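Thiamine-monophosphate kinase (Aquifex aeolicus, PDB 1VQV) catalyses the ATP-dependent phosphorylation of thiamine monophosphate to thiamine diphosphate, the active form of vitamin B1, and works as a homodimer. Local coordinates at residues 57-62 with 99-104. Residues are numbered along the deposited sequence; the frame is centred on the assembly and turned at random. Where two conformers were deposited one is given.
Sequences PEAVGW and RFYIGV
F100 carries its CG anti to the backbone N (chi1 167°), which turns the ring toward helix 57-73, although its CB points away. E58 and R99 both hold CG anti to the carbonyl carbon. In one of its two conformers E58 bends at chi2, bringing its carboxylate across R99 CB and CG, nearly perpendicular to the guanidinium plane. The motif is a glycine-mediated helix–helix crossing in the PurM-like N-terminal domain. Segments 57-62 and 99-104, of helices 57-73 and 94-111, approach to 6.3 Å between axes and cross at -43°. Each gives a glycine to the interface, and a CB on either would run into a carbonyl oxygen opposite. The backbones therefore meet directly: G103 CA lies 3.3 Å from E58 O, and G61 CA is 3.3 Å from F100 O, both as CA-H...O contacts. The F100 ring reaches G61 CA with CD1 and CE1, and its CE1 also approaches V60 CG1. L86 and I128 of the sheet pack on this ring as well. With an alanine here the ring is gone, and a gap would probably open between G61, V60 and the sheet. Y101, next in sequence, binds ATP. At the outer end, a tentative salt bridge sets R99 NH1 3.0 Å from E58 OE2, its hydrogen bond weak at 125°.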
loop_
_atom_site.group_PDB
_atom_site.type_symbol
_atom_site.label_atom_id
_atom_site.label_comp_id
_atom_site.label_asym_id
_atom_site.label_seq_id
_atom_site.Cartn_x
_atom_site.Cartn_y
_atom_site.Cartn_z
ATOM N N PRO B 57 -7.600 13.754 -14.534
ATOM C CA PRO B 57 -6.637 12.825 -13.918
ATOM C C PRO B 57 -5.629 13.504 -12.974
ATOM O O PRO B 57 -5.269 12.963 -11.933
ATOM C CB PRO B 57 -5.954 12.188 -15.133
ATOM C CG PRO B 57 -7.028 12.258 -16.203
ATOM C CD PRO B 57 -7.630 13.606 -16.002
ATOM N N GLU B 58 -5.182 14.690 -13.364
ATOM C CA GLU B 58 -4.216 15.475 -12.601
ATOM C C GLU B 58 -4.636 15.779 -11.163
ATOM O O GLU B 58 -3.814 15.774 -10.249
ATOM C CB GLU B 58 -3.931 16.775 -13.351
ATOM C CG GLU B 58 -3.214 16.587 -14.676
ATOM C CD GLU B 58 -4.096 16.904 -15.874
ATOM O OE1 GLU B 58 -5.260 16.427 -15.911
ATOM O OE2 GLU B 58 -3.607 17.629 -16.777
ATOM N N ALA B 59 -5.919 16.050 -10.975
ATOM C CA ALA B 59 -6.442 16.346 -9.660
ATOM C C ALA B 59 -6.515 15.048 -8.849
ATOM O O ALA B 59 -6.288 15.066 -7.640
ATOM C CB ALA B 59 -7.821 16.995 -9.777
ATOM N N VAL B 60 -6.827 13.932 -9.511
ATOM C CA VAL B 60 -6.909 12.630 -8.841
ATOM C C VAL B 60 -5.506 12.234 -8.384
ATOM O O VAL B 60 -5.330 11.665 -7.309
ATOM C CB VAL B 60 -7.491 11.509 -9.782
ATOM C CG1 VAL B 60 -7.470 10.158 -9.075
ATOM C CG2 VAL B 60 -8.925 11.839 -10.176
ATOM N N GLY B 61 -4.511 12.551 -9.210
ATOM C CA GLY B 61 -3.128 12.264 -8.877
ATOM C C GLY B 61 -2.673 13.087 -7.692
ATOM O O GLY B 61 -1.924 12.611 -6.857
ATOM N N TRP B 62 -3.123 14.335 -7.624
ATOM C CA TRP B 62 -2.772 15.212 -6.519
ATOM C C TRP B 62 -3.463 14.690 -5.257
ATOM O O TRP B 62 -2.838 14.510 -4.226
ATOM C CB TRP B 62 -3.199 16.658 -6.839
ATOM C CG TRP B 62 -3.054 17.637 -5.688
ATOM C CD1 TRP B 62 -3.909 17.788 -4.625
ATOM C CD2 TRP B 62 -1.968 18.542 -5.457
ATOM N NE1 TRP B 62 -3.418 18.717 -3.751
ATOM C CE2 TRP B 62 -2.229 19.198 -4.230
ATOM C CE3 TRP B 62 -0.799 18.861 -6.161
ATOM C CZ2 TRP B 62 -1.363 20.156 -3.689
ATOM C CZ3 TRP B 62 0.061 19.809 -5.625
ATOM C CH2 TRP B 62 -0.228 20.447 -4.392
ATOM N N ARG B 99 -1.140 12.080 -16.944
ATOM C CA ARG B 99 -1.672 13.240 -16.254
ATOM C C ARG B 99 -1.842 12.951 -14.779
ATOM O O ARG B 99 -1.734 13.848 -13.946
ATOM C CB ARG B 99 -2.990 13.668 -16.889
ATOM C CG ARG B 99 -2.772 14.388 -18.208
ATOM C CD ARG B 99 -4.058 14.639 -18.970
ATOM N NE ARG B 99 -3.772 15.261 -20.263
ATOM C CZ ARG B 99 -3.956 16.550 -20.543
ATOM N NH1 ARG B 99 -4.439 17.370 -19.620
ATOM N NH2 ARG B 99 -3.644 17.022 -21.746
ATOM N N PHE B 100 -2.087 11.688 -14.459
ATOM C CA PHE B 100 -2.245 11.274 -13.078
ATOM C C PHE B 100 -0.923 11.496 -12.347
ATOM O O PHE B 100 -0.887 12.080 -11.258
ATOM C CB PHE B 100 -2.621 9.791 -13.003
ATOM C CG PHE B 100 -2.496 9.213 -11.626
ATOM C CD1 PHE B 100 -3.513 9.370 -10.699
ATOM C CD2 PHE B 100 -1.323 8.589 -11.231
ATOM C CE1 PHE B 100 -3.365 8.921 -9.393
ATOM C CE2 PHE B 100 -1.163 8.138 -9.931
ATOM C CZ PHE B 100 -2.185 8.306 -9.010
ATOM N N TYR B 101 0.161 11.027 -12.950
ATOM C CA TYR B 101 1.478 11.165 -12.344
ATOM C C TYR B 101 2.043 12.586 -12.322
ATOM O O TYR B 101 2.966 12.879 -11.560
ATOM C CB TYR B 101 2.450 10.193 -13.010
ATOM C CG TYR B 101 2.299 8.791 -12.467
ATOM C CD1 TYR B 101 2.651 8.507 -11.152
ATOM C CD2 TYR B 101 1.764 7.768 -13.248
ATOM C CE1 TYR B 101 2.477 7.245 -10.623
ATOM C CE2 TYR B 101 1.580 6.495 -12.735
ATOM C CZ TYR B 101 1.942 6.230 -11.420
ATOM O OH TYR B 101 1.796 4.947 -10.908
ATOM N N ILE B 102 1.466 13.454 -13.154
ATOM C CA ILE B 102 1.830 14.863 -13.234
ATOM C C ILE B 102 1.333 15.458 -11.928
ATOM O O ILE B 102 2.071 16.136 -11.215
ATOM C CB ILE B 102 1.102 15.578 -14.420
ATOM C CG1 ILE B 102 1.722 15.150 -15.754
ATOM C CG2 ILE B 102 1.163 17.099 -14.247
ATOM C CD1 ILE B 102 1.057 15.774 -16.984
ATOM N N GLY B 103 0.071 15.178 -11.623
ATOM C CA GLY B 103 -0.527 15.664 -10.399
ATOM C C GLY B 103 0.185 15.125 -9.170
ATOM O O GLY B 103 0.285 15.810 -8.157
ATOM N N VAL B 104 0.678 13.892 -9.259
ATOM C CA VAL B 104 1.390 13.262 -8.157
ATOM C C VAL B 104 2.717 13.978 -7.958
ATOM O O VAL B 104 3.100 14.282 -6.834
ATOM C CB VAL B 104 1.648 11.743 -8.446
ATOM C CG1 VAL B 104 2.776 11.205 -7.577
ATOM C CG2 VAL B 104 0.390 10.937 -8.178
#